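Local structure of uncharacterized protein (Bacteroides ovatus, 4ORL) at residues T10-G15 with F85-F90. The protein is of unknown function but belongs to the DUF4783 family, placed in the NTF2 clan, and probably shares its helix-on-sheet fold. Residues are numbered along the deposited sequence; the frame is centred on the assembly and turned at random.
Sequences TAFKRG and FRVNCF
Phe12 reaches from its helix to the sheet and sets the far end of its ring against Val87 and Cys89, two alternate residues of one strand whose side chains rise from the same side. The methyl CG1 of Val87 lies over one ring face, 4.0 Å from the centroid of the Phe12 ring and 26° off its normal, a CH-pi contact displaced toward the rim. Val87 brings this methyl up by holding CG1 anti to its backbone N (chi1 174°). The sulfur of Cys89, modelled in two conformers, approaches obliquely in one of them, 65° off the ring normal. In that conformer Cys89 SG lies 3.5 Å from Phe12 CE2, a sulfur-aromatic contact. No hydrogen bond spans the two segments; the join is apolar and buried. A leucine in place of Phe12 has no ring face to set under Val87 CG1 and would probably leave a gap between helix and strand. Helix 6-14 packs on one side of the mixed sheet, consistent with the NTF2-like fold of the clan, and there Phe12 also meets the Phe60 ring and Leu20 of helix 17-21, while strand 83-94 is hydrogen-bonded between strands 71-80 and 97-108.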
ATOM      1  N   THR A  10      -0.905   7.446  -6.215  1.00 12.72           N
ATOM      2  CA  THR A  10      -2.219   7.815  -6.735  1.00 13.68           C
ATOM      3  C   THR A  10      -3.288   6.799  -6.325  1.00 12.88           C
ATOM      4  O   THR A  10      -4.406   7.180  -5.967  1.00 12.80           O
ATOM      5  CB  THR A  10      -2.164   7.984  -8.266  1.00 16.33           C
ATOM      6  OG1 THR A  10      -1.268   9.056  -8.586  1.00 18.75           O
ATOM      7  CG2 THR A  10      -3.547   8.294  -8.868  1.00 17.95           C
ATOM      8  N   ALA A  11      -2.940   5.507  -6.329  1.00 12.53           N
ATOM      9  CA  ALA A  11      -3.891   4.462  -5.908  1.00 12.42           C
ATOM     10  C   ALA A  11      -4.356   4.679  -4.470  1.00 11.49           C
ATOM     11  O   ALA A  11      -5.528   4.558  -4.161  1.00 12.20           O
ATOM     12  CB  ALA A  11      -3.280   3.087  -6.052  1.00 12.62           C
ATOM     13  N   PHE A  12      -3.432   5.009  -3.587  1.00 10.63           N
ATOM     14  CA  PHE A  12      -3.810   5.288  -2.220  1.00  9.89           C
ATOM     15  C   PHE A  12      -4.603   6.565  -2.072  1.00 10.04           C
ATOM     16  O   PHE A  12      -5.615   6.585  -1.372  1.00 10.74           O
ATOM     17  CB  PHE A  12      -2.595   5.287  -1.283  1.00  9.88           C
ATOM     18  CG  PHE A  12      -2.146   3.909  -0.911  1.00 10.51           C
ATOM     19  CD1 PHE A  12      -2.854   3.160   0.016  1.00 11.44           C
ATOM     20  CD2 PHE A  12      -0.998   3.398  -1.425  1.00 11.44           C
ATOM     21  CE1 PHE A  12      -2.434   1.869   0.346  1.00 12.57           C
ATOM     22  CE2 PHE A  12      -0.591   2.101  -1.097  1.00 13.48           C
ATOM     23  CZ  PHE A  12      -1.315   1.364  -0.237  1.00 12.77           C
ATOM     24  N   LYS A  13      -4.221   7.608  -2.811  1.00 10.59           N
ATOM     25  CA  LYS A  13      -4.985   8.867  -2.781  1.00 11.26           C
ATOM     26  C   LYS A  13      -6.432   8.655  -3.188  1.00 12.23           C
ATOM     27  O   LYS A  13      -7.328   9.317  -2.658  1.00 13.22           O
ATOM     28  CB  LYS A  13      -4.354   9.914  -3.722  1.00 12.92           C
ATOM     29  CG  LYS A  13      -3.029  10.473  -3.257  1.00 14.35           C
ATOM     30  CD  LYS A  13      -2.416  11.468  -4.236  1.00 18.41           C
ATOM     31  CE  LYS A  13      -1.216  12.149  -3.604  1.00 19.90           C
ATOM     32  NZ  LYS A  13      -1.620  13.171  -2.592  1.00 27.15           N
ATOM     33  N   ARG A  14      -6.662   7.715  -4.098  1.00 12.23           N
ATOM     34  CA  ARG A  14      -7.982   7.470  -4.666  1.00 13.82           C
ATOM     35  C   ARG A  14      -8.745   6.360  -3.971  1.00 13.90           C
ATOM     36  O   ARG A  14      -9.899   6.114  -4.294  1.00 16.01           O
ATOM     37  CB  ARG A  14      -7.840   7.123  -6.145  1.00 15.33           C
ATOM     38  CG  ARG A  14      -7.304   8.268  -6.986  1.00 16.20           C
ATOM     39  CD  ARG A  14      -7.163   7.898  -8.438  1.00 18.34           C
ATOM     40  NE  ARG A  14      -6.727   9.045  -9.237  1.00 19.59           N
ATOM     41  CZ  ARG A  14      -6.552   9.039 -10.559  1.00 21.83           C
ATOM     42  NH1 ARG A  14      -6.787   7.953 -11.280  1.00 22.76           N
ATOM     43  NH2 ARG A  14      -6.177  10.156 -11.166  1.00 24.01           N
ATOM     44  N   GLY A  15      -8.102   5.670  -3.011  1.00 12.54           N
ATOM     45  CA  GLY A  15      -8.691   4.468  -2.452  1.00 13.27           C
ATOM     46  C   GLY A  15      -9.045   3.445  -3.533  1.00 14.83           C
ATOM     47  O   GLY A  15     -10.119   2.831  -3.488  1.00 17.06           O
ATOM     48  N   PHE A  85      -4.852   6.518   9.017  1.00 13.15           N
ATOM     49  CA  PHE A  85      -4.085   5.290   9.069  1.00 13.94           C
ATOM     50  C   PHE A  85      -2.704   5.555   8.518  1.00 13.89           C
ATOM     51  O   PHE A  85      -2.579   6.175   7.463  1.00 13.37           O
ATOM     52  CB  PHE A  85      -4.732   4.205   8.208  1.00 13.70           C
ATOM     53  CG  PHE A  85      -6.068   3.743   8.680  1.00 14.86           C
ATOM     54  CD1 PHE A  85      -7.211   4.436   8.396  1.00 14.59           C
ATOM     55  CD2 PHE A  85      -6.183   2.563   9.434  1.00 16.48           C
ATOM     56  CE1 PHE A  85      -8.432   3.985   8.808  1.00 17.18           C
ATOM     57  CE2 PHE A  85      -7.401   2.135   9.853  1.00 18.59           C
ATOM     58  CZ  PHE A  85      -8.527   2.836   9.531  1.00 18.57           C
ATOM     59  N   ARG A  86      -1.667   5.009   9.144  1.00 13.61           N
ATOM     60  CA  ARG A  86      -0.337   5.041   8.537  0.50 13.74           C
ATOM     61  C   ARG A  86      -0.198   3.832   7.629  1.00 12.93           C
ATOM     62  O   ARG A  86      -0.602   2.698   7.986  1.00 14.47           O
ATOM     63  CB  ARG A  86       0.825   5.093   9.557  0.50 16.03           C
ATOM     64  CG  ARG A  86       2.160   5.535   8.893  0.50 16.70           C
ATOM     65  CD  ARG A  86       3.374   5.432   9.809  0.50 19.45           C
ATOM     66  NE  ARG A  86       3.187   6.184  11.032  0.50 21.26           N
ATOM     67  CZ  ARG A  86       2.818   5.644  12.189  0.50 22.99           C
ATOM     68  NH1 ARG A  86       2.623   4.342  12.281  0.50 23.40           N
ATOM     69  NH2 ARG A  86       2.644   6.410  13.242  0.50 26.50           N
ATOM     70  N   VAL A  87       0.313   4.087   6.425  1.00 11.71           N
ATOM     71  CA  VAL A  87       0.513   3.050   5.413  1.00 11.21           C
ATOM     72  C   VAL A  87       1.991   2.931   5.157  1.00 11.64           C
ATOM     73  O   VAL A  87       2.655   3.937   4.936  1.00 11.94           O
ATOM     74  CB  VAL A  87      -0.157   3.452   4.105  1.00 10.84           C
ATOM     75  CG1 VAL A  87       0.162   2.454   2.989  1.00 11.63           C
ATOM     76  CG2 VAL A  87      -1.661   3.592   4.298  1.00 11.28           C
ATOM     77  N   ASN A  88       2.500   1.702   5.247  1.00 12.69           N
ATOM     78  CA  ASN A  88       3.911   1.385   4.988  0.50 14.28           C
ATOM     79  C   ASN A  88       3.965   0.313   3.914  1.00 13.36           C
ATOM     80  O   ASN A  88       3.595  -0.828   4.166  1.00 13.82           O
ATOM     81  CB  ASN A  88       4.598   0.856   6.262  0.50 17.47           C
ATOM     82  CG  ASN A  88       4.483   1.803   7.433  0.50 20.75           C
ATOM     83  OD1 ASN A  88       5.427   2.533   7.747  0.50 24.36           O
ATOM     84  ND2 ASN A  88       3.338   1.767   8.122  0.50 23.14           N
ATOM     85  N   CYS A  89       4.374   0.713   2.695  1.00 12.87           N
ATOM     86  CA  CYS A  89       4.475  -0.221   1.557  0.50 13.40           C
ATOM     87  C   CYS A  89       5.886  -0.529   1.253  1.00 14.43           C
ATOM     88  O   CYS A  89       6.723   0.379   1.090  1.00 15.06           O
ATOM     89  CB  CYS A  89       3.900   0.367   0.294  0.50 13.78           C
ATOM     90  SG  CYS A  89       2.143   0.433   0.253  0.50 13.31           S
ATOM     91  N   PHE A  90       6.179  -1.828   1.142  1.00 15.09           N
ATOM     92  CA  PHE A  90       7.521  -2.308   0.817  1.00 15.55           C
ATOM     93  C   PHE A  90       7.499  -3.001  -0.538  1.00 14.76           C
ATOM     94  O   PHE A  90       6.644  -3.839  -0.810  1.00 14.26           O
ATOM     95  CB  PHE A  90       8.010  -3.250   1.895  1.00 18.81           C
ATOM     96  CG  PHE A  90       8.029  -2.632   3.244  1.00 25.26           C
ATOM     97  CD1 PHE A  90       9.115  -1.882   3.655  1.00 30.31           C
ATOM     98  CD2 PHE A  90       6.907  -2.702   4.072  1.00 30.57           C
ATOM     99  CE1 PHE A  90       9.121  -1.261   4.887  1.00 33.11           C
ATOM    100  CE2 PHE A  90       6.913  -2.099   5.303  1.00 28.88           C
ATOM    101  CZ  PHE A  90       8.039  -1.393   5.720  1.00 32.50           C
TER